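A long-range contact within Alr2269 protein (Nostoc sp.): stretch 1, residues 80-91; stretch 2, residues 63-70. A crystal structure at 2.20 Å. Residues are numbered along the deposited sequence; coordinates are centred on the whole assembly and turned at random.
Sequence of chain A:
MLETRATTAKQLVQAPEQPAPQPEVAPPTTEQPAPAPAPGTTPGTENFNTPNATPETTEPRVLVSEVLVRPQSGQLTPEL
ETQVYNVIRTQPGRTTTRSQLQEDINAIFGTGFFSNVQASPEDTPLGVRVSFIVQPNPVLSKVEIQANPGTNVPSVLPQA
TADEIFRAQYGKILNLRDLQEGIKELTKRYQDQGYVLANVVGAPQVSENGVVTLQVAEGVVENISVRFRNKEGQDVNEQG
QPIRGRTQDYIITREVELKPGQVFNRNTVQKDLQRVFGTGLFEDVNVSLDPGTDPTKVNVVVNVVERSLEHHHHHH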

# COMPACT_ATOMS: atom_id res chain seq x y z
N LEU A 80 -3.85 7.06 11.67
CA LEU A 80 -4.16 6.14 10.57
C LEU A 80 -5.67 6.00 10.36
O LEU A 80 -6.14 5.88 9.22
CB LEU A 80 -3.51 4.78 10.78
CG LEU A 80 -2.02 4.70 10.42
CD1 LEU A 80 -1.43 3.34 10.79
CD2 LEU A 80 -1.79 4.98 8.94
N GLU A 81 -6.42 6.00 11.46
CA GLU A 81 -7.88 5.96 11.38
C GLU A 81 -8.40 7.15 10.55
O GLU A 81 -9.28 7.01 9.69
CB GLU A 81 -8.49 5.98 12.78
CG GLU A 81 -9.88 5.40 12.85
CD GLU A 81 -10.58 5.67 14.18
OE1 GLU A 81 -9.90 5.72 15.22
OE2 GLU A 81 -11.81 5.82 14.18
N THR A 82 -7.83 8.32 10.84
CA THR A 82 -8.14 9.54 10.12
C THR A 82 -7.84 9.42 8.63
O THR A 82 -8.60 9.90 7.80
CB THR A 82 -7.34 10.72 10.70
OG1 THR A 82 -7.65 10.84 12.10
CG2 THR A 82 -7.66 12.03 9.98
N GLN A 83 -6.73 8.78 8.31
CA GLN A 83 -6.35 8.51 6.92
C GLN A 83 -7.47 7.76 6.21
O GLN A 83 -7.84 8.11 5.10
CB GLN A 83 -5.07 7.68 6.84
CG GLN A 83 -3.80 8.44 7.12
CD GLN A 83 -3.43 9.38 5.99
OE1 GLN A 83 -3.00 10.50 6.23
NE2 GLN A 83 -3.62 8.94 4.76
N VAL A 84 -7.98 6.72 6.85
CA VAL A 84 -9.10 5.95 6.29
C VAL A 84 -10.34 6.85 6.10
O VAL A 84 -10.91 6.90 5.00
CB VAL A 84 -9.45 4.72 7.17
CG1 VAL A 84 -10.72 4.02 6.69
CG2 VAL A 84 -8.28 3.75 7.20
N TYR A 85 -10.73 7.58 7.14
CA TYR A 85 -11.95 8.41 7.09
C TYR A 85 -11.84 9.48 6.00
O TYR A 85 -12.82 9.76 5.31
CB TYR A 85 -12.30 9.02 8.46
CG TYR A 85 -13.08 8.08 9.38
CD1 TYR A 85 -14.38 7.69 9.07
CD2 TYR A 85 -12.51 7.58 10.54
CE1 TYR A 85 -15.10 6.83 9.90
CE2 TYR A 85 -13.22 6.71 11.38
CZ TYR A 85 -14.51 6.34 11.06
OH TYR A 85 -15.20 5.48 11.88
N ASN A 86 -10.64 10.03 5.81
CA ASN A 86 -10.36 11.01 4.75
C ASN A 86 -10.66 10.57 3.31
O ASN A 86 -10.90 11.42 2.46
CB ASN A 86 -8.89 11.42 4.78
CG ASN A 86 -8.55 12.36 5.92
OD1 ASN A 86 -9.41 12.81 6.68
ND2 ASN A 86 -7.27 12.64 6.05
N VAL A 87 -10.60 9.28 3.01
CA VAL A 87 -10.67 8.85 1.61
C VAL A 87 -11.89 8.00 1.25
O VAL A 87 -12.18 7.82 0.06
CB VAL A 87 -9.40 8.08 1.21
CG1 VAL A 87 -8.18 8.99 1.38
CG2 VAL A 87 -9.25 6.80 2.01
N ILE A 88 -12.59 7.48 2.26
CA ILE A 88 -13.81 6.72 2.01
C ILE A 88 -14.98 7.68 1.83
O ILE A 88 -15.01 8.76 2.42
CB ILE A 88 -14.08 5.68 3.13
CG1 ILE A 88 -14.39 6.33 4.48
CG2 ILE A 88 -12.90 4.73 3.26
CD1 ILE A 88 -14.89 5.34 5.54
N ARG A 89 -15.92 7.30 0.98
CA ARG A 89 -17.16 8.05 0.85
C ARG A 89 -18.27 7.42 1.67
O ARG A 89 -19.16 8.11 2.12
CB ARG A 89 -17.62 8.10 -0.60
CG ARG A 89 -16.93 9.10 -1.50
CD ARG A 89 -17.55 9.03 -2.91
NE ARG A 89 -18.70 9.92 -3.11
CZ ARG A 89 -19.58 9.82 -4.11
NH1 ARG A 89 -19.48 8.83 -5.00
NH2 ARG A 89 -20.57 10.70 -4.22
N THR A 90 -18.25 6.10 1.82
CA THR A 90 -19.27 5.43 2.63
C THR A 90 -19.37 6.08 4.01
O THR A 90 -18.36 6.34 4.68
CB THR A 90 -19.03 3.92 2.71
OG1 THR A 90 -19.22 3.35 1.41
CG2 THR A 90 -19.97 3.26 3.70
N GLN A 91 -20.59 6.41 4.43
CA GLN A 91 -20.75 7.21 5.65
C GLN A 91 -22.10 6.94 6.29
O GLN A 91 -23.04 6.54 5.61
CB GLN A 91 -20.50 8.71 5.37
CG GLN A 91 -21.72 9.58 5.22
CD GLN A 91 -21.41 11.06 4.96
OE1 GLN A 91 -20.80 11.42 3.96
NE2 GLN A 91 -21.88 11.93 5.85
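Stretch 2 (63-70) LVSEVLVR

A single water molecule ties three residues of this contact together at the place where a tyrosine of the helix reaches the backbone of the strand. It accepts a hydrogen bond from Val69 N at 3.0 Å and donates one to Glu81 OE2 at 2.9 Å, and it lies only 2.5 Å from Tyr85 OH. The same hydroxyl oxygen, Tyr85 OH, is 3.0 Å from Val67 O, so water and carbonyl are both within reach of its one proton, and the geometry does not choose between them. The principle is a general one: a strand packed on a helix can still have backbone polar groups to satisfy, and long side chains at the border of the contact, helped by water, can serve them.

Residues 63-70 form a largely extended strand that runs on beyond both ends of the stretch. Its direction makes an angle of 139° with that of the helix that includes residues 80-87, so the two elements run roughly against each other but well off antiparallel, and their axes come within 9.0 Å. The helix is held by regular backbone bonds such as Val84 N to Leu80 O at 3.1 Å and Tyr85 N to Glu81 O at 3.0 Å. After it, the chain opens into an extended path through Thr90 and Gln91, which carries the contact on toward the earlier part of stretch 2, at Val64. The register reflects this course: Glu81 CA is 6.4 Å from Val69 CA, whereas Gln91 CA is 6.1 Å from Val67 CA.

From Glu66 to Arg70 the residues alternate. The CA-to-CB bonds of Val67 and Val69 point toward stretch 1, while those of Glu66, Leu68 and Arg70 point away, though the end of Arg70 comes back nearer. Val64 also points its CA-to-CB bond toward stretch 1, but outside this two-residue repeat, which is interrupted at Ser65, whose psi of -28° departs from the extended conformation. All three inward valines have chi1 in the t well.

Val69 gives up the most surface to stretch 1. Its CG2 lies 3.5 Å from Val84 CG1 and also sits over one face of the Tyr85 ring, 3.8 Å from the centroid and 22° off the ring normal, a CH-pi contact in which the methyl group lies over the face but off its centre, on the CE2 side, with Val69 CG2 3.6 Å from Tyr85 CE2. Nearby, Glu81 CG approaches Val69 CB to 3.8 Å, so the aliphatic part of this acidic side chain packs against the valine while its carboxylate reaches the water.

Val67 occupies the next inward position and bridges helix and loop. Its CG1 meets Ile88 CD1 at 3.8 Å and Tyr85 CE1 at 4.0 Å, while its CG2 lies 3.8 Å from Gln91 CA and 3.7 Å from Thr90 O. Farther back along the strand, Val64 CB approaches Gln91 O at 3.5 Å, and Val64 CG2 touches Thr90 CG2 at 4.0 Å. The CA-to-CB bond of Gln91 points away, and the close approaches are made by its backbone atoms O and CA. In all, 439 Å² is buried, and the three valines supply nearly all of the strand's part.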

# COMPACT_ATOMS: atom_id res chain seq x y z
N LEU A 63 -29.02 1.71 3.16
CA LEU A 63 -28.67 2.81 4.03
C LEU A 63 -27.59 2.32 4.95
O LEU A 63 -27.58 1.15 5.34
CB LEU A 63 -29.88 3.28 4.83
CG LEU A 63 -29.60 4.45 5.78
CD1 LEU A 63 -29.52 5.75 4.97
CD2 LEU A 63 -30.68 4.52 6.82
N VAL A 64 -26.64 3.19 5.27
CA VAL A 64 -25.55 2.80 6.15
C VAL A 64 -25.84 3.45 7.49
O VAL A 64 -26.05 4.66 7.54
CB VAL A 64 -24.17 3.24 5.60
CG1 VAL A 64 -23.08 3.14 6.71
CG2 VAL A 64 -23.77 2.37 4.41
N SER A 65 -25.89 2.65 8.55
CA SER A 65 -26.14 3.19 9.91
C SER A 65 -24.87 3.62 10.64
O SER A 65 -24.93 4.50 11.52
CB SER A 65 -26.88 2.18 10.79
OG SER A 65 -26.14 0.97 10.94
N GLU A 66 -23.75 2.97 10.32
CA GLU A 66 -22.51 3.12 11.09
C GLU A 66 -21.29 2.69 10.28
O GLU A 66 -21.34 1.71 9.55
CB GLU A 66 -22.59 2.28 12.37
CG GLU A 66 -22.01 2.99 13.58
CD GLU A 66 -22.05 2.15 14.86
OE1 GLU A 66 -22.94 1.27 15.00
OE2 GLU A 66 -21.20 2.39 15.75
N VAL A 67 -20.22 3.47 10.38
CA VAL A 67 -18.94 3.09 9.78
C VAL A 67 -17.94 2.95 10.89
O VAL A 67 -17.76 3.87 11.70
CB VAL A 67 -18.43 4.13 8.75
CG1 VAL A 67 -17.02 3.73 8.24
CG2 VAL A 67 -19.40 4.22 7.59
N LEU A 68 -17.30 1.79 10.95
CA LEU A 68 -16.25 1.53 11.93
C LEU A 68 -14.95 1.29 11.15
O LEU A 68 -14.96 0.62 10.11
CB LEU A 68 -16.58 0.32 12.81
CG LEU A 68 -17.95 0.25 13.53
CD1 LEU A 68 -18.04 -0.97 14.50
CD2 LEU A 68 -18.22 1.53 14.29
N VAL A 69 -13.86 1.87 11.62
CA VAL A 69 -12.54 1.62 11.04
C VAL A 69 -11.76 0.88 12.10
O VAL A 69 -11.61 1.38 13.20
CB VAL A 69 -11.82 2.93 10.70
CG1 VAL A 69 -10.39 2.63 10.26
CG2 VAL A 69 -12.59 3.69 9.62
N ARG A 70 -11.28 -0.33 11.78
CA ARG A 70 -10.66 -1.20 12.78
C ARG A 70 -9.34 -1.79 12.30
O ARG A 70 -9.21 -2.11 11.13
CB ARG A 70 -11.60 -2.37 13.14
CG ARG A 70 -12.88 -1.98 13.87
CD ARG A 70 -12.59 -1.37 15.24
NE ARG A 70 -13.82 -1.02 15.95
CZ ARG A 70 -14.34 0.21 16.03
NH1 ARG A 70 -15.47 0.39 16.71
NH2 ARG A 70 -13.75 1.26 15.46
O HOH W 1 -14.03 4.13 13.56